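Local coordinates for protein cytochrome c-555 (Chlorobium tepidum, PDB 4J20) that carries electrons as a small monoheme c-type cytochrome of green sulfur photosynthetic bacteria, with an unusually low redox potential, though its part in photosynthesis is not established, at residues 38-43 with 82-87. The protein carries 2 engineered substitutions. Residues are numbered along the deposited sequence; the frame is centred on the assembly and turned at random.
Sequences PRIAQG and YMVGQS. With HEB (heme b/c), chain I; IPA (isopropyl alcohol), chain E.
I40 and V84 join helix 33-40 to the C-terminal helix 73-85. CG1 of I40 lies 4.0 Å from CG1 of V84. CD1 of I40 touches the same methyl and reaches the backbone O of S87, also at 4.0 Å. With chi1 at 163°, V84 swings CG1 opposite its own N and out to I40. V84 also packs on M44 and L47 of helix 44-53. S87 OG donates a hydrogen bond to M83 O at 2.7 Å and is also hydrogen-bonded to G31 N, which ties G31 to the segment 82-87.

One residue before I40, R39 runs extended along a heme propionate. Its CB, CG and CD all pass O1A of the heme, with CG at 3.2 Å. NE turns to A35 O through a weak hydrogen bond. At the tip, NH1 donates to heme O1A at 2.8 Å and to O1D of the other propionate at 3.0 Å. NH2 adds a longer bond to O1D. Cutting R39 back to an alanine is likely to leave the two propionates without the arginine that bridges them. On the other segment, M83 sets CE 3.6 Å from heme CHB.

Side-chain contact between the helices is thus apolar, I40 on V84, beside the heme pocket of this c-type cytochrome. R39 and M83 belong to that pocket. The arginine probably offsets the propionate charge, and the methionine adds an apolar contact at the porphyrin.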
loop_
_atom_site.group_PDB
_atom_site.type_symbol
_atom_site.label_atom_id
_atom_site.label_comp_id
_atom_site.label_asym_id
_atom_site.label_seq_id
_atom_site.Cartn_x
_atom_site.Cartn_y
_atom_site.Cartn_z
ATOM N N PRO A 38 -6.817 -11.733 0.692
ATOM C CA PRO A 38 -7.803 -11.437 -0.340
ATOM C C PRO A 38 -7.446 -10.141 -1.083
ATOM O O PRO A 38 -7.862 -9.955 -2.235
ATOM C CB PRO A 38 -9.097 -11.230 0.441
ATOM C CG PRO A 38 -8.689 -10.977 1.818
ATOM C CD PRO A 38 -7.371 -11.623 2.054
ATOM N N ARG A 39 -6.629 -9.253 -0.477
ATOM C CA ARG A 39 -6.233 -8.020 -1.132
ATOM C C ARG A 39 -5.244 -8.333 -2.235
ATOM O O ARG A 39 -5.357 -7.829 -3.359
ATOM C CB ARG A 39 -5.627 -7.068 -0.091
ATOM C CG ARG A 39 -6.610 -6.691 1.021
ATOM C CD ARG A 39 -5.941 -5.784 2.023
ATOM N NE ARG A 39 -6.853 -5.478 3.156
ATOM C CZ ARG A 39 -7.739 -4.481 3.181
ATOM N NH1 ARG A 39 -7.855 -3.653 2.168
ATOM N NH2 ARG A 39 -8.472 -4.289 4.270
ATOM N N ILE A 40 -4.265 -9.182 -1.951
ATOM C CA ILE A 40 -3.285 -9.612 -2.932
ATOM C C ILE A 40 -3.979 -10.248 -4.138
ATOM O O ILE A 40 -3.539 -10.076 -5.284
ATOM C CB ILE A 40 -2.246 -10.529 -2.245
ATOM C CG1 ILE A 40 -1.388 -9.686 -1.284
ATOM C CG2 ILE A 40 -1.375 -11.243 -3.270
ATOM C CD1 ILE A 40 -0.438 -10.444 -0.387
ATOM N N ALA A 41 -5.049 -10.995 -3.895
ATOM C CA ALA A 41 -5.773 -11.661 -4.982
ATOM C C ALA A 41 -6.436 -10.655 -5.936
ATOM O O ALA A 41 -6.764 -11.035 -7.076
ATOM C CB ALA A 41 -6.805 -12.652 -4.430
ATOM N N GLN A 42 -6.623 -9.407 -5.530
ATOM C CA GLN A 42 -7.135 -8.401 -6.429
ATOM C C GLN A 42 -6.151 -8.104 -7.532
ATOM O O GLN A 42 -6.536 -7.515 -8.544
ATOM C CB GLN A 42 -7.482 -7.114 -5.707
ATOM C CG GLN A 42 -8.596 -7.251 -4.707
ATOM C CD GLN A 42 -8.848 -5.982 -4.029
ATOM O OE1 GLN A 42 -8.017 -5.519 -3.246
ATOM N NE2 GLN A 42 -9.948 -5.334 -4.371
ATOM N N GLY A 43 -4.853 -8.407 -7.297
ATOM C CA GLY A 43 -3.767 -8.129 -8.225
ATOM C C GLY A 43 -3.231 -6.719 -8.057
ATOM O O GLY A 43 -3.866 -5.838 -7.474
ATOM N N TYR A 82 6.392 -3.396 -2.308
ATOM C CA TYR A 82 7.086 -3.722 -1.085
ATOM C C TYR A 82 6.147 -4.314 -0.034
ATOM O O TYR A 82 6.419 -5.359 0.560
ATOM C CB TYR A 82 7.780 -2.473 -0.536
ATOM C CG TYR A 82 8.452 -2.732 0.775
ATOM C CD1 TYR A 82 9.622 -3.471 0.841
ATOM C CD2 TYR A 82 7.875 -2.311 1.956
ATOM C CE1 TYR A 82 10.213 -3.756 2.057
ATOM C CE2 TYR A 82 8.470 -2.639 3.209
ATOM C CZ TYR A 82 9.637 -3.324 3.216
ATOM O OH TYR A 82 10.246 -3.606 4.442
ATOM N N MET A 83 5.022 -3.647 0.185
ATOM C CA MET A 83 4.037 -4.108 1.185
ATOM C C MET A 83 3.545 -5.525 0.868
ATOM O O MET A 83 3.479 -6.388 1.768
ATOM C CB MET A 83 2.861 -3.167 1.196
ATOM C CG MET A 83 3.242 -1.774 1.703
ATOM S SD MET A 83 2.008 -0.481 1.403
ATOM C CE MET A 83 0.723 -1.015 2.521
ATOM N N VAL A 84 3.183 -5.776 -0.378
ATOM C CA VAL A 84 2.691 -7.094 -0.762
ATOM C C VAL A 84 3.780 -8.146 -0.589
ATOM O O VAL A 84 3.516 -9.236 -0.037
ATOM C CB VAL A 84 2.204 -7.049 -2.215
ATOM C CG1 VAL A 84 2.060 -8.470 -2.807
ATOM C CG2 VAL A 84 0.917 -6.275 -2.344
ATOM N N GLY A 85 5.008 -7.841 -1.024
ATOM C CA GLY A 85 6.091 -8.777 -0.875
ATOM C C GLY A 85 6.410 -9.160 0.559
ATOM O O GLY A 85 7.000 -10.214 0.801
ATOM N N GLN A 86 6.079 -8.308 1.508
ATOM C CA GLN A 86 6.322 -8.569 2.906
ATOM C C GLN A 86 5.114 -9.185 3.621
ATOM O O GLN A 86 5.216 -9.498 4.797
ATOM C CB GLN A 86 6.673 -7.279 3.615
ATOM C CG GLN A 86 8.067 -6.725 3.226
ATOM C CD GLN A 86 9.192 -7.656 3.615
ATOM O OE1 GLN A 86 9.281 -8.109 4.773
ATOM N NE2 GLN A 86 10.035 -7.978 2.667
ATOM N N SER A 87 4.005 -9.420 2.896
ATOM C CA SER A 87 2.735 -9.766 3.567
ATOM C C SER A 87 2.176 -11.127 3.155
ATOM O O SER A 87 0.970 -11.387 3.287
ATOM C CB SER A 87 1.702 -8.663 3.343
ATOM O OG SER A 87 2.168 -7.444 3.915
HETATM FE FE HEB I . -2.988 2.458 2.793
HETATM C CHA HEB I . -5.396 0.103 2.338
HETATM C CHB HEB I . -1.168 1.095 0.225
HETATM C CHC HEB I . -0.664 4.908 3.122
HETATM C CHD HEB I . -4.638 3.652 5.522
HETATM N NA HEB I . -3.245 0.921 1.518
HETATM C C1A HEB I . -4.312 0.019 1.507
HETATM C C2A HEB I . -4.059 -0.967 0.492
HETATM C C3A HEB I . -2.882 -0.696 -0.059
HETATM C C4A HEB I . -2.361 0.478 0.566
HETATM C CMA HEB I . -2.178 -1.453 -1.175
HETATM C CAA HEB I . -5.000 -2.136 0.199
HETATM C CBA HEB I . -5.826 -1.881 -1.066
HETATM C CGA HEB I . -6.846 -2.950 -1.374
HETATM O O1A HEB I . -7.078 -3.890 -0.558
HETATM O O2A HEB I . -7.478 -2.806 -2.452
HETATM N NB HEB I . -1.255 2.908 1.876
HETATM C C1B HEB I . -0.677 2.244 0.797
HETATM C C2B HEB I . 0.483 2.954 0.349
HETATM C C3B HEB I . 0.644 4.007 1.169
HETATM C C4B HEB I . -0.441 4.015 2.123
HETATM C CMB HEB I . 1.351 2.445 -0.774
HETATM C CAB HEB I . 1.711 5.074 1.175
HETATM C CBB HEB I . 1.901 5.749 -0.192
HETATM N NC HEB I . -2.707 3.943 4.095
HETATM C C1C HEB I . -1.686 4.879 4.041
HETATM C C2C HEB I . -1.843 5.832 5.113
HETATM C C3C HEB I . -2.912 5.444 5.818
HETATM C C4C HEB I . -3.490 4.314 5.177
HETATM C CMC HEB I . -0.826 6.937 5.397
HETATM C CAC HEB I . -3.475 6.045 7.101
HETATM C CBC HEB I . -3.861 7.523 7.054
HETATM N ND HEB I . -4.699 1.971 3.737
HETATM C C1D HEB I . -5.218 2.607 4.858
HETATM C C2D HEB I . -6.420 1.973 5.277
HETATM C C3D HEB I . -6.652 0.908 4.328
HETATM C C4D HEB I . -5.553 0.955 3.401
HETATM C CMD HEB I . -7.313 2.321 6.442
HETATM C CAD HEB I . -7.796 -0.091 4.322
HETATM C CBD HEB I . -9.068 0.419 3.606
HETATM C CGD HEB I . -10.124 -0.616 3.613
HETATM O O1D HEB I . -9.902 -1.679 3.012
HETATM O O2D HEB I . -11.142 -0.439 4.236
HETATM C C1 IPA E . 7.847 -7.166 9.413
HETATM C C2 IPA E . 7.231 -7.496 8.055
HETATM C C3 IPA E . 7.294 -9.001 7.779
HETATM O O2 IPA E . 7.933 -6.757 7.034
#